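Local coordinates for conserved protein (Methanosarcina mazei, PDB 2NR4), which is of unknown function but binds flavin mononucleotide with a beta-barrel domain of the FMN-binding clan, at residues D83-F92 with A199-A210. Residues are numbered along the deposited sequence; the frame is centred on the assembly and turned at random.
Sequences DPILFVRSTF and AEKKAMKLIYEA. With FMN (flavin mononucleotide), chain C.
Ile85 drops as a knob into a hole made by Ala199, Lys202, Ala203 and Leu206, where helix 84-92 runs nearly parallel to helix 199-210, their axes 14° apart and 8.5 Å at closest approach. From CB the side chain forks. Its CG2 branch meets Leu206 CD1, while CG1, anti to the carbonyl carbon (chi1 -67°), comes to lie 3.5 Å from Ala199 O; the extended chi2 then carries CD1 on to Lys202 CB at 3.9 Å. Replacing this isoleucine by an alanine would probably empty the hole and leave the CB and CD methylenes of Lys202 without their apolar cover. On one flank of Ile85, Pro84 sets its ring against the opposite helix, CG lying 3.8 Å from Ala199 CB; Glu200 crosses that ring at about a right angle with OE2 closest to Pro84 CG, its other oxygen, OE1, being hydrogen-bonded to Gly197 N. One turn on, Val88 splits its methyls: CG1, anti to the backbone N, meets Leu206 CB and Ile207 CG1, both at 3.7 Å, and CG2 touches Ala203 CB. Arg89 lies alongside Leu206, pointing the same way, its CG against Leu206 CD1, while its guanidinium forms a salt bridge with Glu99. At the far end, Ala210 CB sits over a face of the Phe92 ring in a CH-pi contact, 4.1 Å from the centroid; Thr91 CG2 covers the other face of this ring, over its centre, holding it between them. Helix 158-176 adds Val163 and Thr167 against Val88 and Ala170 against Phe92, tying the barrel-side helix to the C-terminal helices. The interface is thus joined by apolar packing, with small alanines allowing the close approach, and it backs helix 84-92, whose Thr91 O accepts one 2.9 Å hydrogen bond from O4' of the FMN ribityl chain.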
loop_
_atom_site.group_PDB
_atom_site.type_symbol
_atom_site.label_atom_id
_atom_site.label_comp_id
_atom_site.label_asym_id
_atom_site.label_seq_id
_atom_site.Cartn_x
_atom_site.Cartn_y
_atom_site.Cartn_z
ATOM N N ASP A 83 4.668 0.475 8.735
ATOM C CA ASP A 83 4.000 0.594 10.016
ATOM C C ASP A 83 3.186 1.895 10.123
ATOM O O ASP A 83 3.760 2.983 10.099
ATOM C CB ASP A 83 5.073 0.533 11.104
ATOM C CG ASP A 83 4.509 0.650 12.493
ATOM O OD1 ASP A 83 3.262 0.447 12.725
ATOM O OD2 ASP A 83 5.359 0.938 13.366
ATOM N N PRO A 84 1.846 1.793 10.239
ATOM C CA PRO A 84 1.045 3.017 10.220
ATOM C C PRO A 84 1.265 3.839 11.505
ATOM O O PRO A 84 1.089 5.042 11.486
ATOM C CB PRO A 84 -0.388 2.480 10.144
ATOM C CG PRO A 84 -0.281 1.141 10.859
ATOM C CD PRO A 84 1.002 0.591 10.371
ATOM N N ILE A 85 1.609 3.167 12.603
ATOM C CA ILE A 85 1.960 3.867 13.867
ATOM C C ILE A 85 3.111 4.865 13.684
ATOM O O ILE A 85 3.015 6.030 14.064
ATOM C CB ILE A 85 2.218 2.890 15.038
ATOM C CG1 ILE A 85 0.905 2.168 15.430
ATOM C CG2 ILE A 85 2.751 3.693 16.264
ATOM C CD1 ILE A 85 1.106 0.965 16.379
ATOM N N LEU A 86 4.195 4.413 13.059
ATOM C CA LEU A 86 5.343 5.301 12.780
ATOM C C LEU A 86 4.998 6.453 11.845
ATOM O O LEU A 86 5.421 7.610 12.055
ATOM C CB LEU A 86 6.518 4.466 12.284
ATOM C CG LEU A 86 7.986 4.827 12.474
ATOM C CD1 LEU A 86 8.288 5.368 13.909
ATOM C CD2 LEU A 86 8.776 3.575 12.192
ATOM N N PHE A 87 4.184 6.196 10.819
ATOM C CA PHE A 87 3.676 7.299 10.033
ATOM C C PHE A 87 2.972 8.390 10.809
ATOM O O PHE A 87 3.153 9.582 10.559
ATOM C CB PHE A 87 2.690 6.798 8.937
ATOM C CG PHE A 87 3.281 6.750 7.590
ATOM C CD1 PHE A 87 3.283 7.880 6.786
ATOM C CD2 PHE A 87 3.850 5.579 7.115
ATOM C CE1 PHE A 87 3.835 7.837 5.542
ATOM C CE2 PHE A 87 4.402 5.549 5.871
ATOM C CZ PHE A 87 4.399 6.695 5.099
ATOM N N VAL A 88 2.079 7.986 11.707
ATOM C CA VAL A 88 1.273 8.950 12.400
ATOM C C VAL A 88 2.158 9.629 13.444
ATOM O O VAL A 88 2.108 10.827 13.584
ATOM C CB VAL A 88 0.033 8.301 13.040
ATOM C CG1 VAL A 88 -0.702 9.282 13.939
ATOM C CG2 VAL A 88 -0.942 7.787 11.935
ATOM N N ARG A 89 2.980 8.862 14.135
ATOM C CA ARG A 89 3.896 9.463 15.127
ATOM C C ARG A 89 4.839 10.465 14.478
ATOM O O ARG A 89 5.079 11.540 15.034
ATOM C CB ARG A 89 4.705 8.378 15.824
ATOM C CG ARG A 89 3.859 7.521 16.786
ATOM C CD ARG A 89 4.716 6.627 17.654
ATOM N NE ARG A 89 5.774 7.405 18.305
ATOM C CZ ARG A 89 7.078 7.150 18.229
ATOM N NH1 ARG A 89 7.550 6.105 17.548
ATOM N NH2 ARG A 89 7.928 7.972 18.858
ATOM N N SER A 90 5.390 10.128 13.307
ATOM C CA SER A 90 6.296 11.090 12.663
ATOM C C SER A 90 5.553 12.320 12.137
ATOM O O SER A 90 6.138 13.376 11.909
ATOM C CB SER A 90 7.108 10.430 11.560
ATOM O OG SER A 90 6.250 10.077 10.507
ATOM N N THR A 91 4.252 12.198 11.905
ATOM C CA THR A 91 3.491 13.347 11.428
ATOM C C THR A 91 3.178 14.328 12.531
ATOM O O THR A 91 3.297 15.531 12.337
ATOM C CB THR A 91 2.130 12.924 10.799
ATOM O OG1 THR A 91 2.376 12.060 9.707
ATOM C CG2 THR A 91 1.316 14.155 10.340
ATOM N N PHE A 92 2.738 13.817 13.679
ATOM C CA PHE A 92 2.171 14.655 14.729
ATOM C C PHE A 92 3.049 14.794 15.949
ATOM O O PHE A 92 2.677 15.507 16.901
ATOM C CB PHE A 92 0.808 14.113 15.169
ATOM C CG PHE A 92 -0.225 14.157 14.079
ATOM C CD1 PHE A 92 -0.748 15.378 13.640
ATOM C CD2 PHE A 92 -0.654 12.992 13.472
ATOM C CE1 PHE A 92 -1.687 15.416 12.595
ATOM C CE2 PHE A 92 -1.576 13.035 12.443
ATOM C CZ PHE A 92 -2.094 14.234 12.019
ATOM N N ALA A 199 -2.442 -2.508 14.497
ATOM C CA ALA A 199 -1.571 -1.351 14.271
ATOM C C ALA A 199 -2.329 -0.167 13.663
ATOM O O ALA A 199 -2.171 0.979 14.116
ATOM C CB ALA A 199 -0.378 -1.724 13.397
ATOM N N GLU A 200 -3.164 -0.438 12.650
ATOM C CA GLU A 200 -4.015 0.615 12.090
ATOM C C GLU A 200 -4.989 1.224 13.083
ATOM O O GLU A 200 -5.223 2.445 13.101
ATOM C CB GLU A 200 -4.786 0.120 10.864
ATOM C CG GLU A 200 -3.911 -0.067 9.640
ATOM C CD GLU A 200 -3.077 -1.317 9.664
ATOM O OE1 GLU A 200 -3.469 -2.288 10.359
ATOM O OE2 GLU A 200 -2.014 -1.329 8.981
ATOM N N LYS A 201 -5.582 0.368 13.910
ATOM C CA LYS A 201 -6.556 0.862 14.866
ATOM C C LYS A 201 -5.871 1.740 15.917
ATOM O O LYS A 201 -6.417 2.780 16.273
ATOM C CB LYS A 201 -7.400 -0.281 15.445
ATOM C CG LYS A 201 -8.292 -0.979 14.380
ATOM C CD LYS A 201 -8.976 -2.233 14.999
ATOM C CE LYS A 201 -9.618 -3.131 13.942
ATOM N NZ LYS A 201 -10.074 -4.434 14.541
ATOM N N LYS A 202 -4.664 1.362 16.330
ATOM C CA LYS A 202 -3.812 2.192 17.205
ATOM C C LYS A 202 -3.403 3.517 16.542
ATOM O O LYS A 202 -3.415 4.576 17.183
ATOM C CB LYS A 202 -2.542 1.436 17.641
ATOM C CG LYS A 202 -2.727 0.364 18.707
ATOM C CD LYS A 202 -1.379 0.027 19.404
ATOM C CE LYS A 202 -1.203 -1.507 19.556
ATOM N NZ LYS A 202 -2.481 -2.142 20.021
ATOM N N ALA A 203 -3.061 3.455 15.246
ATOM C CA ALA A 203 -2.702 4.655 14.478
ATOM C C ALA A 203 -3.828 5.676 14.418
ATOM O O ALA A 203 -3.607 6.860 14.641
ATOM C CB ALA A 203 -2.231 4.282 13.061
ATOM N N MET A 204 -5.048 5.209 14.158
ATOM C CA MET A 204 -6.203 6.094 14.143
ATOM C C MET A 204 -6.411 6.758 15.487
ATOM O O MET A 204 -6.702 7.947 15.544
ATOM C CB MET A 204 -7.472 5.338 13.740
ATOM C CG MET A 204 -7.605 5.095 12.251
ATOM S SD MET A 204 -7.432 6.550 11.169
ATOM C CE MET A 204 -8.637 7.615 11.723
ATOM N N LYS A 205 -6.252 6.008 16.569
ATOM C CA LYS A 205 -6.370 6.574 17.918
ATOM C C LYS A 205 -5.361 7.709 18.117
ATOM O O LYS A 205 -5.687 8.756 18.698
ATOM C CB LYS A 205 -6.159 5.485 18.969
ATOM C CG LYS A 205 -7.214 5.461 20.110
ATOM C CD LYS A 205 -7.035 4.221 21.015
ATOM C CE LYS A 205 -8.384 3.590 21.433
ATOM N NZ LYS A 205 -8.846 3.836 22.854
ATOM N N LEU A 206 -4.142 7.527 17.606
ATOM C CA LEU A 206 -3.143 8.583 17.683
ATOM C C LEU A 206 -3.513 9.842 16.914
ATOM O O LEU A 206 -3.174 10.963 17.350
ATOM C CB LEU A 206 -1.753 8.077 17.286
ATOM C CG LEU A 206 -1.093 7.010 18.175
ATOM C CD1 LEU A 206 0.294 6.743 17.614
ATOM C CD2 LEU A 206 -0.976 7.443 19.654
ATOM N N ILE A 207 -4.170 9.683 15.763
ATOM C CA ILE A 207 -4.654 10.840 14.986
ATOM C C ILE A 207 -5.677 11.668 15.781
ATOM O O ILE A 207 -5.593 12.913 15.814
ATOM C CB ILE A 207 -5.229 10.444 13.577
ATOM C CG1 ILE A 207 -4.088 9.983 12.660
ATOM C CG2 ILE A 207 -5.881 11.636 12.918
ATOM C CD1 ILE A 207 -4.496 9.196 11.393
ATOM N N TYR A 208 -6.622 10.955 16.394
ATOM C CA TYR A 208 -7.663 11.535 17.244
ATOM C C TYR A 208 -7.071 12.300 18.433
ATOM O O TYR A 208 -7.384 13.489 18.619
ATOM C CB TYR A 208 -8.631 10.439 17.689
ATOM C CG TYR A 208 -9.696 10.144 16.669
ATOM C CD1 TYR A 208 -9.377 9.676 15.400
ATOM C CD2 TYR A 208 -11.035 10.321 16.975
ATOM C CE1 TYR A 208 -10.356 9.401 14.467
ATOM C CE2 TYR A 208 -12.034 10.044 16.036
ATOM C CZ TYR A 208 -11.683 9.592 14.780
ATOM O OH TYR A 208 -12.672 9.328 13.839
ATOM N N GLU A 209 -6.209 11.625 19.208
ATOM C CA GLU A 209 -5.441 12.264 20.290
ATOM C C GLU A 209 -4.684 13.514 19.826
ATOM O O GLU A 209 -4.675 14.522 20.528
ATOM C CB GLU A 209 -4.459 11.289 20.937
ATOM C CG GLU A 209 -5.087 10.111 21.649
ATOM C CD GLU A 209 -4.055 9.070 22.104
ATOM O OE1 GLU A 209 -2.834 9.374 22.152
ATOM O OE2 GLU A 209 -4.475 7.929 22.404
ATOM N N ALA A 210 -4.051 13.456 18.655
ATOM C CA ALA A 210 -3.322 14.605 18.119
ATOM C C ALA A 210 -4.255 15.776 17.819
ATOM O O ALA A 210 -3.844 16.940 17.904
ATOM C CB ALA A 210 -2.548 14.227 16.860
HETATM N N1 FMN C . 4.905 17.636 3.482
HETATM C C2 FMN C . 5.729 18.151 2.504
HETATM O O2 FMN C . 6.254 19.245 2.696
HETATM N N3 FMN C . 5.928 17.466 1.324
HETATM C C4 FMN C . 5.319 16.237 1.121
HETATM O O4 FMN C . 5.650 15.520 0.185
HETATM C C4A FMN C . 4.494 15.706 2.109
HETATM N N5 FMN C . 3.866 14.484 1.926
HETATM C C5A FMN C . 3.059 13.944 2.917
HETATM C C6 FMN C . 2.448 12.699 2.721
HETATM C C7 FMN C . 1.641 12.148 3.706
HETATM C C7M FMN C . 0.949 10.844 3.426
HETATM C C8 FMN C . 1.429 12.871 4.901
HETATM C C8M FMN C . 0.713 12.269 6.050
HETATM C C9 FMN C . 2.031 14.120 5.104
HETATM C C9A FMN C . 2.865 14.653 4.103
HETATM N N10 FMN C . 3.484 15.892 4.279
HETATM C C10 FMN C . 4.290 16.417 3.291
HETATM C "C1'" FMN C . 3.155 16.734 5.475
HETATM C "C2'" FMN C . 4.259 16.551 6.510
HETATM O "O2'" FMN C . 4.462 15.183 6.745
HETATM C "C3'" FMN C . 3.801 17.179 7.805
HETATM O "O3'" FMN C . 3.612 18.567 7.587
HETATM C "C4'" FMN C . 4.790 16.905 8.936
HETATM O "O4'" FMN C . 4.121 17.284 10.113
HETATM C "C5'" FMN C . 6.094 17.698 8.776
HETATM O "O5'" FMN C . 6.820 17.702 9.988
HETATM P P FMN C . 8.308 18.323 10.180
HETATM O O1P FMN C . 8.083 19.769 10.655
HETATM O O2P FMN C . 9.014 18.363 8.805
HETATM O O3P FMN C . 9.000 17.517 11.281
#